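Local atomic coordinates of Ral guanine nucleotide dissociation stimulator-like 2 (Mus musculus, PDB entry 4JGW), a protein that probably acts as a guanine nucleotide exchange factor for small G proteins and associates in vitro with the GTP-bound forms of Rap1A and H-Ras. Residues T268-P274 with Q455-Q461; L303-F307 with E435-Y439. All blocks are in the same frame, centred on the assembly; numbering follows the deposited sequence.

Contact 1 of 2, residues T268-P274 with Q455-Q461; sequences TSIGEGP and QPLTEAQ
This is a polar loop-to-linker contact on the periphery of the Ras-GEF (CDC25-homology) region, where strand 267-269 and the loop that follows it meet the linker entering helix 459-469. The CA atoms come closest at Ser269-Leu457, 5.1 Å, and Pro274-Gln461, 4.6 Å. Both backbones are extended around Ser269 and Gln455-Leu457: Ser269 N donates to Gln455 O at 3.3 Å (155°), and the m, t side chain of Gln455 reaches back, NE2 to Ser269 O at 2.7 Å. Ser269, chi1 t, docks on the helix cap, giving OG to Gln461 OE1 at 3.0 Å. Gln461 OE1 also accepts from Thr458 N at 2.9 Å, while Gln461 N donates to Thr458 OG1 at 3.3 Å; this reciprocal pair is a capping box with Thr458 (chi1 p) as N-cap. Gly273 O lies 2.8 Å from Gln461 NE2, and Pro274 CB packs on Ala460 CB at 3.8 Å. Thr268 pairs with Thr278 in the two-stranded hairpin, and Leu457 and Gln461 rest on Val277 of its strand 277-279.

Contact 2 of 2, residues L303-F307 with E435-Y439; sequences LLRNF and ECRGY
Two polar links join the loop between helices 284-303 and 307-318 to the C-terminal end of helix 416-436, tying helix ends together within the Ras-GEF (CDC25-homology) region. The backbones stay well apart: the nearest CA pairs are Leu304-Tyr439 at 8.9 Å and Asn306-Cys436 at 9.5 Å, so side chains must span the gap. Backbone shape sets the stage on each side. Arg305 leaves the helix with phi/psi 62/31 in a Schellman motif, and Asn306 is the N-cap of the next helix; in the other segment, Cys436 to Tyr439 form a type I beta turn, closed by Tyr439 N to Cys436 O at 3.2 Å. The charged link is a salt bridge, Arg305 NH1 to Glu435 OE2 at 2.7 Å, with both CA-to-CB bonds pointing across; Arg305 adopts m, t, p and Glu435 t, t. The neutral link is a hydrogen bond: Tyr439 (chi1 -81°) directs OH to Leu304 O at 2.5 Å, the carbonyl lying near the ring plane at its edge. Outside the segments, Asn306 ND2 bonds Asp214 and Thr211 of helix 203-219, whose Thr211 also touches Leu304 and Tyr439. The contact is thus held by one neutral hydrogen bond to a carbonyl at a helix C terminus and one partly exposed ion pair, with only 186 Å² buried in all.

Overall arrangement
From the N terminus the chain runs through the four-stranded sheet's first three strands and the helices of the N-terminal REM part before entering the Ras-GEF range, which holds all four segments. Residues 268-274 come first, then 303-307; segment 435-439 next closes the loop of contact 2, and 455-461 closes the wider loop of contact 1, so contact 2 is nested inside contact 1. The inner closure ties a helix-helix junction to the end of helix 416-436; the outer ties a short hairpin to the start of the last helix. Their centres are 32 Å apart and their nearest atoms about 17 Å, so the two do not touch.

Contact 1 of 2, residues T268-P274 with Q455-Q461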
loop_
_atom_site.group_PDB
_atom_site.type_symbol
_atom_site.label_atom_id
_atom_site.label_comp_id
_atom_site.label_asym_id
_atom_site.label_seq_id
_atom_site.Cartn_x
_atom_site.Cartn_y
_atom_site.Cartn_z
ATOM N N THR A 268 -0.231 28.962 -15.882
ATOM C CA THR A 268 -0.785 28.940 -14.534
ATOM C C THR A 268 -2.307 28.849 -14.609
ATOM O O THR A 268 -2.960 29.686 -15.239
ATOM C CB THR A 268 -0.356 30.187 -13.732
ATOM O OG1 THR A 268 1.074 30.286 -13.732
ATOM C CG2 THR A 268 -0.854 30.111 -12.295
ATOM N N SER A 269 -2.859 27.815 -13.976
ATOM C CA SER A 269 -4.305 27.608 -13.938
ATOM C C SER A 269 -4.939 28.562 -12.932
ATOM O O SER A 269 -4.777 28.398 -11.721
ATOM C CB SER A 269 -4.630 26.152 -13.586
ATOM O OG SER A 269 -6.014 25.879 -13.728
ATOM N N ILE A 270 -5.646 29.568 -13.443
ATOM C CA ILE A 270 -6.280 30.588 -12.602
ATOM C C ILE A 270 -7.762 30.301 -12.351
ATOM O O ILE A 270 -8.333 30.762 -11.360
ATOM C CB ILE A 270 -6.102 32.022 -13.179
ATOM C CG1 ILE A 270 -6.634 32.112 -14.618
ATOM C CG2 ILE A 270 -4.636 32.458 -13.095
ATOM C CD1 ILE A 270 -7.054 33.513 -15.044
ATOM N N GLY A 271 -8.373 29.540 -13.255
ATOM C CA GLY A 271 -9.774 29.149 -13.134
ATOM C C GLY A 271 -9.936 27.645 -13.179
ATOM O O GLY A 271 -8.993 26.904 -12.895
ATOM N N GLU A 272 -11.133 27.192 -13.544
ATOM C CA GLU A 272 -11.442 25.762 -13.595
ATOM C C GLU A 272 -11.793 25.289 -15.006
ATOM O O GLU A 272 -11.658 24.104 -15.321
ATOM C CB GLU A 272 -12.578 25.422 -12.627
ATOM C CG GLU A 272 -12.269 25.739 -11.166
ATOM C CD GLU A 272 -13.406 25.384 -10.225
ATOM O OE1 GLU A 272 -14.579 25.371 -10.667
ATOM O OE2 GLU A 272 -13.124 25.122 -9.034
ATOM N N GLY A 273 -12.245 26.221 -15.843
ATOM C CA GLY A 273 -12.607 25.921 -17.227
ATOM C C GLY A 273 -11.397 25.660 -18.109
ATOM O O GLY A 273 -10.271 25.981 -17.722
ATOM N N PRO A 274 -11.620 25.083 -19.306
ATOM C CA PRO A 274 -10.544 24.741 -20.241
ATOM C C PRO A 274 -9.823 25.957 -20.834
ATOM O O PRO A 274 -8.758 25.804 -21.437
ATOM C CB PRO A 274 -11.270 23.972 -21.356
ATOM C CG PRO A 274 -12.599 23.597 -20.784
ATOM C CD PRO A 274 -12.939 24.698 -19.840
ATOM N N GLN A 455 -0.395 25.912 -9.024
ATOM C CA GLN A 455 -1.767 25.675 -9.461
ATOM C C GLN A 455 -1.747 24.945 -10.805
ATOM O O GLN A 455 -1.718 25.581 -11.863
ATOM C CB GLN A 455 -2.550 26.991 -9.542
ATOM C CG GLN A 455 -2.798 27.646 -8.179
ATOM C CD GLN A 455 -3.358 29.062 -8.268
ATOM O OE1 GLN A 455 -3.409 29.778 -7.268
ATOM N NE2 GLN A 455 -3.775 29.471 -9.464
ATOM N N PRO A 456 -1.754 23.599 -10.760
ATOM C CA PRO A 456 -1.588 22.743 -11.936
ATOM C C PRO A 456 -2.740 22.851 -12.933
ATOM O O PRO A 456 -3.886 23.076 -12.541
ATOM C CB PRO A 456 -1.536 21.335 -11.338
ATOM C CG PRO A 456 -2.284 21.442 -10.057
ATOM C CD PRO A 456 -1.974 22.808 -9.535
ATOM N N LEU A 457 -2.419 22.687 -14.213
ATOM C CA LEU A 457 -3.410 22.744 -15.282
ATOM C C LEU A 457 -4.208 21.451 -15.364
ATOM O O LEU A 457 -3.690 20.367 -15.077
ATOM C CB LEU A 457 -2.733 23.003 -16.634
ATOM C CG LEU A 457 -1.659 24.087 -16.761
ATOM C CD1 LEU A 457 -0.975 23.972 -18.112
ATOM C CD2 LEU A 457 -2.233 25.480 -16.561
ATOM N N THR A 458 -5.472 21.576 -15.761
ATOM C CA THR A 458 -6.317 20.419 -16.040
ATOM C C THR A 458 -5.905 19.810 -17.379
ATOM O O THR A 458 -5.171 20.435 -18.150
ATOM C CB THR A 458 -7.812 20.802 -16.093
ATOM O OG1 THR A 458 -8.044 21.667 -17.210
ATOM C CG2 THR A 458 -8.246 21.502 -14.805
ATOM N N GLU A 459 -6.379 18.594 -17.649
ATOM C CA GLU A 459 -6.080 17.891 -18.899
ATOM C C GLU A 459 -6.538 18.678 -20.129
ATOM O O GLU A 459 -5.885 18.642 -21.177
ATOM C CB GLU A 459 -6.708 16.492 -18.905
ATOM C CG GLU A 459 -6.176 15.544 -17.830
ATOM C CD GLU A 459 -6.983 15.571 -16.534
ATOM O OE1 GLU A 459 -7.614 16.606 -16.222
ATOM O OE2 GLU A 459 -6.980 14.545 -15.820
ATOM N N ALA A 460 -7.655 19.389 -19.989
ATOM C CA ALA A 460 -8.212 20.194 -21.072
ATOM C C ALA A 460 -7.392 21.459 -21.331
ATOM O O ALA A 460 -7.141 21.818 -22.485
ATOM C CB ALA A 460 -9.668 20.548 -20.778
ATOM N N GLN A 461 -6.979 22.122 -20.251
ATOM C CA GLN A 461 -6.204 23.365 -20.332
ATOM C C GLN A 461 -4.828 23.160 -20.966
ATOM O O GLN A 461 -4.396 23.963 -21.795
ATOM C CB GLN A 461 -6.047 23.991 -18.944
ATOM C CG GLN A 461 -7.317 24.622 -18.397
ATOM C CD GLN A 461 -7.222 24.965 -16.919
ATOM O OE1 GLN A 461 -6.660 24.209 -16.125
ATOM N NE2 GLN A 461 -7.781 26.107 -16.544
#

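Contact 2 of 2, residues L303-F307 with E435-Y439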
loop_
_atom_site.group_PDB
_atom_site.type_symbol
_atom_site.label_atom_id
_atom_site.label_comp_id
_atom_site.label_asym_id
_atom_site.label_seq_id
_atom_site.Cartn_x
_atom_site.Cartn_y
_atom_site.Cartn_z
ATOM N N LEU A 303 17.838 8.256 -8.176
ATOM C CA LEU A 303 19.012 8.049 -7.327
ATOM C C LEU A 303 18.614 7.951 -5.857
ATOM O O LEU A 303 19.274 7.266 -5.075
ATOM C CB LEU A 303 20.038 9.171 -7.533
ATOM C CG LEU A 303 20.725 9.255 -8.902
ATOM C CD1 LEU A 303 21.291 10.650 -9.149
ATOM C CD2 LEU A 303 21.818 8.197 -9.051
ATOM N N LEU A 304 17.531 8.639 -5.498
ATOM C CA LEU A 304 16.953 8.554 -4.159
ATOM C C LEU A 304 15.977 7.383 -4.023
ATOM O O LEU A 304 15.421 7.159 -2.947
ATOM C CB LEU A 304 16.241 9.861 -3.800
ATOM C CG LEU A 304 17.090 11.095 -3.483
ATOM C CD1 LEU A 304 16.203 12.322 -3.434
ATOM C CD2 LEU A 304 17.860 10.932 -2.175
ATOM N N ARG A 305 15.781 6.648 -5.118
ATOM C CA ARG A 305 14.847 5.516 -5.180
ATOM C C ARG A 305 13.388 5.925 -4.938
ATOM O O ARG A 305 12.593 5.147 -4.400
ATOM C CB ARG A 305 15.272 4.383 -4.234
ATOM C CG ARG A 305 16.592 3.709 -4.600
ATOM C CD ARG A 305 16.833 2.467 -3.745
ATOM N NE ARG A 305 15.813 1.440 -3.976
ATOM C CZ ARG A 305 15.720 0.295 -3.305
ATOM N NH1 ARG A 305 16.590 -0.000 -2.345
ATOM N NH2 ARG A 305 14.752 -0.564 -3.598
ATOM N N ASN A 306 13.048 7.150 -5.333
ATOM C CA ASN A 306 11.669 7.616 -5.303
ATOM C C ASN A 306 11.039 7.383 -6.673
ATOM O O ASN A 306 10.980 8.287 -7.510
ATOM C CB ASN A 306 11.596 9.093 -4.892
ATOM C CG ASN A 306 10.165 9.632 -4.847
ATOM O OD1 ASN A 306 9.191 8.890 -4.989
ATOM N ND2 ASN A 306 10.041 10.938 -4.642
ATOM N N PHE A 307 10.582 6.153 -6.891
ATOM C CA PHE A 307 10.025 5.754 -8.182
ATOM C C PHE A 307 8.624 6.316 -8.416
ATOM O O PHE A 307 8.140 6.326 -9.547
ATOM C CB PHE A 307 10.055 4.230 -8.340
ATOM C CG PHE A 307 11.442 3.649 -8.289
ATOM C CD1 PHE A 307 11.931 3.082 -7.114
ATOM C CD2 PHE A 307 12.266 3.682 -9.410
ATOM C CE1 PHE A 307 13.221 2.550 -7.059
ATOM C CE2 PHE A 307 13.557 3.151 -9.366
ATOM C CZ PHE A 307 14.034 2.584 -8.186
ATOM N N GLU A 435 11.646 0.133 4.817
ATOM C CA GLU A 435 12.812 0.613 4.083
ATOM C C GLU A 435 12.706 2.120 3.833
ATOM O O GLU A 435 13.715 2.828 3.855
ATOM C CB GLU A 435 12.979 -0.143 2.766
ATOM C CG GLU A 435 14.412 -0.142 2.236
ATOM C CD GLU A 435 14.530 -0.672 0.816
ATOM O OE1 GLU A 435 13.766 -1.592 0.444
ATOM O OE2 GLU A 435 15.398 -0.170 0.070
ATOM N N CYS A 436 11.480 2.595 3.611
ATOM C CA CYS A 436 11.188 4.022 3.446
ATOM C C CYS A 436 11.547 4.839 4.692
ATOM O O CYS A 436 11.931 6.007 4.584
ATOM C CB CYS A 436 9.713 4.227 3.093
ATOM S SG CYS A 436 9.240 5.942 2.768
ATOM N N ARG A 437 11.423 4.215 5.863
ATOM C CA ARG A 437 11.792 4.837 7.141
ATOM C C ARG A 437 13.278 5.204 7.206
ATOM O O ARG A 437 13.675 6.074 7.983
ATOM C CB ARG A 437 11.416 3.926 8.318
ATOM C CG ARG A 437 9.916 3.718 8.476
ATOM C CD ARG A 437 9.556 2.955 9.741
ATOM N NE ARG A 437 8.104 2.847 9.893
ATOM C CZ ARG A 437 7.378 1.788 9.541
ATOM N NH1 ARG A 437 7.956 0.712 9.022
ATOM N NH2 ARG A 437 6.065 1.798 9.716
ATOM N N GLY A 438 14.082 4.544 6.369
ATOM C CA GLY A 438 15.521 4.794 6.272
ATOM C C GLY A 438 15.935 6.166 5.754
ATOM O O GLY A 438 17.083 6.574 5.944
ATOM N N TYR A 439 15.013 6.876 5.100
ATOM C CA TYR A 439 15.273 8.242 4.625
ATOM C C TYR A 439 15.648 9.187 5.763
ATOM O O TYR A 439 15.097 9.103 6.865
ATOM C CB TYR A 439 14.059 8.824 3.891
ATOM C CG TYR A 439 13.892 8.395 2.447
ATOM C CD1 TYR A 439 12.702 7.814 2.016
ATOM C CD2 TYR A 439 14.910 8.586 1.508
ATOM C CE1 TYR A 439 12.526 7.426 0.695
ATOM C CE2 TYR A 439 14.745 8.196 0.179
ATOM C CZ TYR A 439 13.548 7.613 -0.218
ATOM O OH TYR A 439 13.360 7.223 -1.523
#